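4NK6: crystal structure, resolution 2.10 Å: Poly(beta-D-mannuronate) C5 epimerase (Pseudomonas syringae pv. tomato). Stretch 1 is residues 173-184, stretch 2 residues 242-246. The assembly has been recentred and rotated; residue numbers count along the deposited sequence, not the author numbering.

Stretch 1, residues 173-184: LAAYRTPDEFRP
Stretch 2 (242-246) ADMWY

This is a small contact between two irregular segments of one chain, in which a buried arginine and a backbone amide of the first stretch hold an aspartate of the second, while a tyrosine and a proline pack against a tryptophan two residues further on. It buries 296 Å², both sides summed. The CA atoms of Tyr-176 and Asp-243 are the nearest across the interface, 6.5 Å apart, and fix the register.

Asp-243 sits in the left-handed region (phi/psi 61/22) with chi1 t (-162°) and chi2 52°, its CA-to-CB bond pointing toward the first stretch. Asp-243 OD2 accepts from Tyr-176 N at 2.9 Å (N-H...O 140°) and from Arg-183 NH1 at 3.0 Å (137°); the opposite charges make the latter a salt bridge.

Arg-183 is extended in its backbone (-134/141), and its side chain runs m, t, m (-59°, -167°, -55°) with chi4 167°. The guanidinium also takes the main chain of Asp-243: Arg-183 NH2 to Asp-243 O is 2.8 Å (147°), whereas Arg-183 NH1 to the same oxygen is 3.1 Å, a weak bond at 133°. This oxygen lies at the guanidinium edge, near its plane, where the N-H groups can reach it. Arg-183 NH1 further donates to Ala-174 O within its own stretch, at 3.1 Å and 158°, so the arginine links the beginning of that stretch to Asp-243. Proximity alone is not bonding: Arg-183 NH2 and Trp-245 N are 3.4 Å apart, but both are donors.

The aromatic part is oblique. Tyr-176 (-60/137; chi1 t, 174°; chi2 74°) points its CA-to-CB bond toward the second stretch. Trp-245 (-61/-58; chi1 t, 178°; chi2 -106°) starts sideways, but its end comes nearer. The tyrosine ring and the six-membered indole ring have centroids 5.8 Å apart and planes at 36°. Tyr-176 CE1 lies 3.6 Å from Trp-245 CZ3, and Tyr-176 OH approaches that CZ3 to 3.4 Å, near the indole plane at its edge. Pro-179 CB adds an apolar contact at 3.7 Å to Trp-245 CH2.

Pro-179 (-59/-39, C-gamma exo) and Asp-180 (-96/2) are the central residues of a type I turn from Thr-178 to Glu-181. Beyond reach of the second stretch, Arg-177 NH2 and Glu-181 OE2 form a salt bridge at 2.5 Å, joining residues before and at the end of the turn.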

# COMPACT_ATOMS: atom_id res chain seq x y z
N LEU A 173 -18.26 2.85 -12.29
CA LEU A 173 -17.13 3.13 -11.41
C LEU A 173 -16.81 4.61 -11.41
O LEU A 173 -16.95 5.28 -12.44
CB LEU A 173 -15.90 2.34 -11.86
CG LEU A 173 -15.98 0.81 -11.77
CD1 LEU A 173 -14.70 0.15 -12.32
CD2 LEU A 173 -16.20 0.41 -10.33
N ALA A 174 -16.37 5.12 -10.26
CA ALA A 174 -15.92 6.51 -10.16
C ALA A 174 -14.54 6.67 -10.78
O ALA A 174 -13.56 6.91 -10.07
CB ALA A 174 -15.89 6.95 -8.70
N ALA A 175 -14.46 6.55 -12.10
CA ALA A 175 -13.18 6.58 -12.81
C ALA A 175 -12.38 7.83 -12.45
O ALA A 175 -12.95 8.90 -12.30
CB ALA A 175 -13.41 6.49 -14.33
N TYR A 176 -11.07 7.67 -12.30
CA TYR A 176 -10.23 8.78 -11.88
C TYR A 176 -10.29 9.93 -12.87
O TYR A 176 -10.24 9.72 -14.07
CB TYR A 176 -8.77 8.34 -11.73
CG TYR A 176 -7.88 9.50 -11.45
CD1 TYR A 176 -7.88 10.11 -10.20
CD2 TYR A 176 -7.06 10.04 -12.44
CE1 TYR A 176 -7.09 11.20 -9.93
CE2 TYR A 176 -6.26 11.14 -12.19
CZ TYR A 176 -6.28 11.71 -10.92
OH TYR A 176 -5.50 12.80 -10.63
N ARG A 177 -10.37 11.16 -12.35
CA ARG A 177 -10.36 12.35 -13.20
C ARG A 177 -9.39 13.42 -12.71
O ARG A 177 -8.66 14.00 -13.51
CB ARG A 177 -11.77 12.97 -13.29
CG ARG A 177 -12.77 12.13 -14.06
CD ARG A 177 -14.11 12.84 -14.23
NE ARG A 177 -14.86 12.97 -12.99
CZ ARG A 177 -16.19 13.00 -12.93
NH1 ARG A 177 -16.91 12.92 -14.05
NH2 ARG A 177 -16.81 13.12 -11.76
N THR A 178 -9.38 13.70 -11.42
CA THR A 178 -8.58 14.81 -10.91
C THR A 178 -8.18 14.51 -9.46
O THR A 178 -8.87 13.76 -8.77
CB THR A 178 -9.36 16.16 -11.09
OG1 THR A 178 -8.48 17.27 -10.89
CG2 THR A 178 -10.52 16.26 -10.12
N PRO A 179 -7.03 15.05 -9.01
CA PRO A 179 -6.53 14.69 -7.67
C PRO A 179 -7.47 15.01 -6.50
O PRO A 179 -7.56 14.22 -5.56
CB PRO A 179 -5.25 15.53 -7.53
CG PRO A 179 -4.80 15.76 -8.96
CD PRO A 179 -6.07 15.91 -9.74
N ASP A 180 -8.17 16.14 -6.55
CA ASP A 180 -8.91 16.61 -5.37
C ASP A 180 -10.39 16.23 -5.34
O ASP A 180 -11.10 16.61 -4.42
CB ASP A 180 -8.76 18.13 -5.21
CG ASP A 180 -7.32 18.54 -4.95
OD1 ASP A 180 -6.58 17.81 -4.27
OD2 ASP A 180 -6.91 19.61 -5.44
N GLU A 181 -10.86 15.50 -6.34
CA GLU A 181 -12.25 15.07 -6.36
C GLU A 181 -12.42 13.90 -5.40
O GLU A 181 -11.72 12.89 -5.53
CB GLU A 181 -12.66 14.65 -7.77
CG GLU A 181 -14.06 14.05 -7.86
CD GLU A 181 -14.41 13.60 -9.26
OE1 GLU A 181 -13.52 13.08 -9.98
OE2 GLU A 181 -15.58 13.76 -9.65
N PHE A 182 -13.32 14.03 -4.43
CA PHE A 182 -13.56 12.95 -3.47
C PHE A 182 -13.91 11.64 -4.17
O PHE A 182 -14.73 11.61 -5.09
CB PHE A 182 -14.69 13.32 -2.49
CG PHE A 182 -15.23 12.13 -1.72
CD1 PHE A 182 -14.64 11.74 -0.53
CD2 PHE A 182 -16.29 11.37 -2.22
CE1 PHE A 182 -15.10 10.63 0.17
CE2 PHE A 182 -16.75 10.25 -1.53
CZ PHE A 182 -16.16 9.88 -0.33
N ARG A 183 -13.27 10.55 -3.75
CA ARG A 183 -13.70 9.21 -4.13
C ARG A 183 -13.69 8.35 -2.87
O ARG A 183 -12.82 8.51 -2.02
CB ARG A 183 -12.79 8.60 -5.22
CG ARG A 183 -12.74 9.43 -6.50
CD ARG A 183 -12.09 8.67 -7.66
NE ARG A 183 -10.76 8.17 -7.34
CZ ARG A 183 -10.10 7.27 -8.07
NH1 ARG A 183 -10.64 6.77 -9.18
NH2 ARG A 183 -8.90 6.87 -7.69
N PRO A 184 -14.69 7.47 -2.74
CA PRO A 184 -14.76 6.53 -1.61
C PRO A 184 -13.44 5.81 -1.39
O PRO A 184 -12.63 5.69 -2.30
CB PRO A 184 -15.83 5.54 -2.07
CG PRO A 184 -16.80 6.43 -2.82
CD PRO A 184 -15.90 7.40 -3.58
N ALA A 242 -7.56 -1.58 -8.86
CA ALA A 242 -7.39 -0.87 -10.11
C ALA A 242 -7.89 0.57 -9.99
O ALA A 242 -8.86 0.83 -9.28
CB ALA A 242 -8.14 -1.59 -11.24
N ASP A 243 -7.23 1.49 -10.68
CA ASP A 243 -7.68 2.88 -10.76
C ASP A 243 -7.72 3.57 -9.38
O ASP A 243 -8.45 4.55 -9.18
CB ASP A 243 -9.05 2.97 -11.44
CG ASP A 243 -9.37 4.39 -11.93
OD1 ASP A 243 -8.52 4.95 -12.65
OD2 ASP A 243 -10.43 4.94 -11.58
N MET A 244 -6.96 3.03 -8.43
CA MET A 244 -6.85 3.58 -7.09
C MET A 244 -5.86 4.74 -7.08
O MET A 244 -4.87 4.71 -7.82
CB MET A 244 -6.35 2.52 -6.11
CG MET A 244 -7.00 1.13 -6.27
SD MET A 244 -8.57 0.90 -5.42
CE MET A 244 -8.01 0.84 -3.72
N TRP A 245 -6.09 5.74 -6.24
CA TRP A 245 -5.12 6.83 -6.09
C TRP A 245 -3.77 6.27 -5.59
O TRP A 245 -2.75 6.43 -6.26
CB TRP A 245 -5.68 7.94 -5.18
CG TRP A 245 -4.75 9.09 -4.92
CD1 TRP A 245 -4.08 9.34 -3.76
CD2 TRP A 245 -4.42 10.16 -5.82
NE1 TRP A 245 -3.34 10.49 -3.89
CE2 TRP A 245 -3.53 11.01 -5.14
CE3 TRP A 245 -4.77 10.46 -7.14
CZ2 TRP A 245 -2.98 12.15 -5.73
CZ3 TRP A 245 -4.23 11.61 -7.73
CH2 TRP A 245 -3.34 12.43 -7.02
N TYR A 246 -3.78 5.61 -4.43
CA TYR A 246 -2.72 4.67 -4.05
C TYR A 246 -3.38 3.31 -3.93
O TYR A 246 -4.42 3.19 -3.27
CB TYR A 246 -2.10 4.97 -2.68
CG TYR A 246 -1.41 6.32 -2.49
CD1 TYR A 246 -1.30 7.25 -3.51
CD2 TYR A 246 -0.87 6.64 -1.25
CE1 TYR A 246 -0.66 8.49 -3.30
CE2 TYR A 246 -0.24 7.86 -1.03
CZ TYR A 246 -0.14 8.78 -2.05
OH TYR A 246 0.49 9.97 -1.79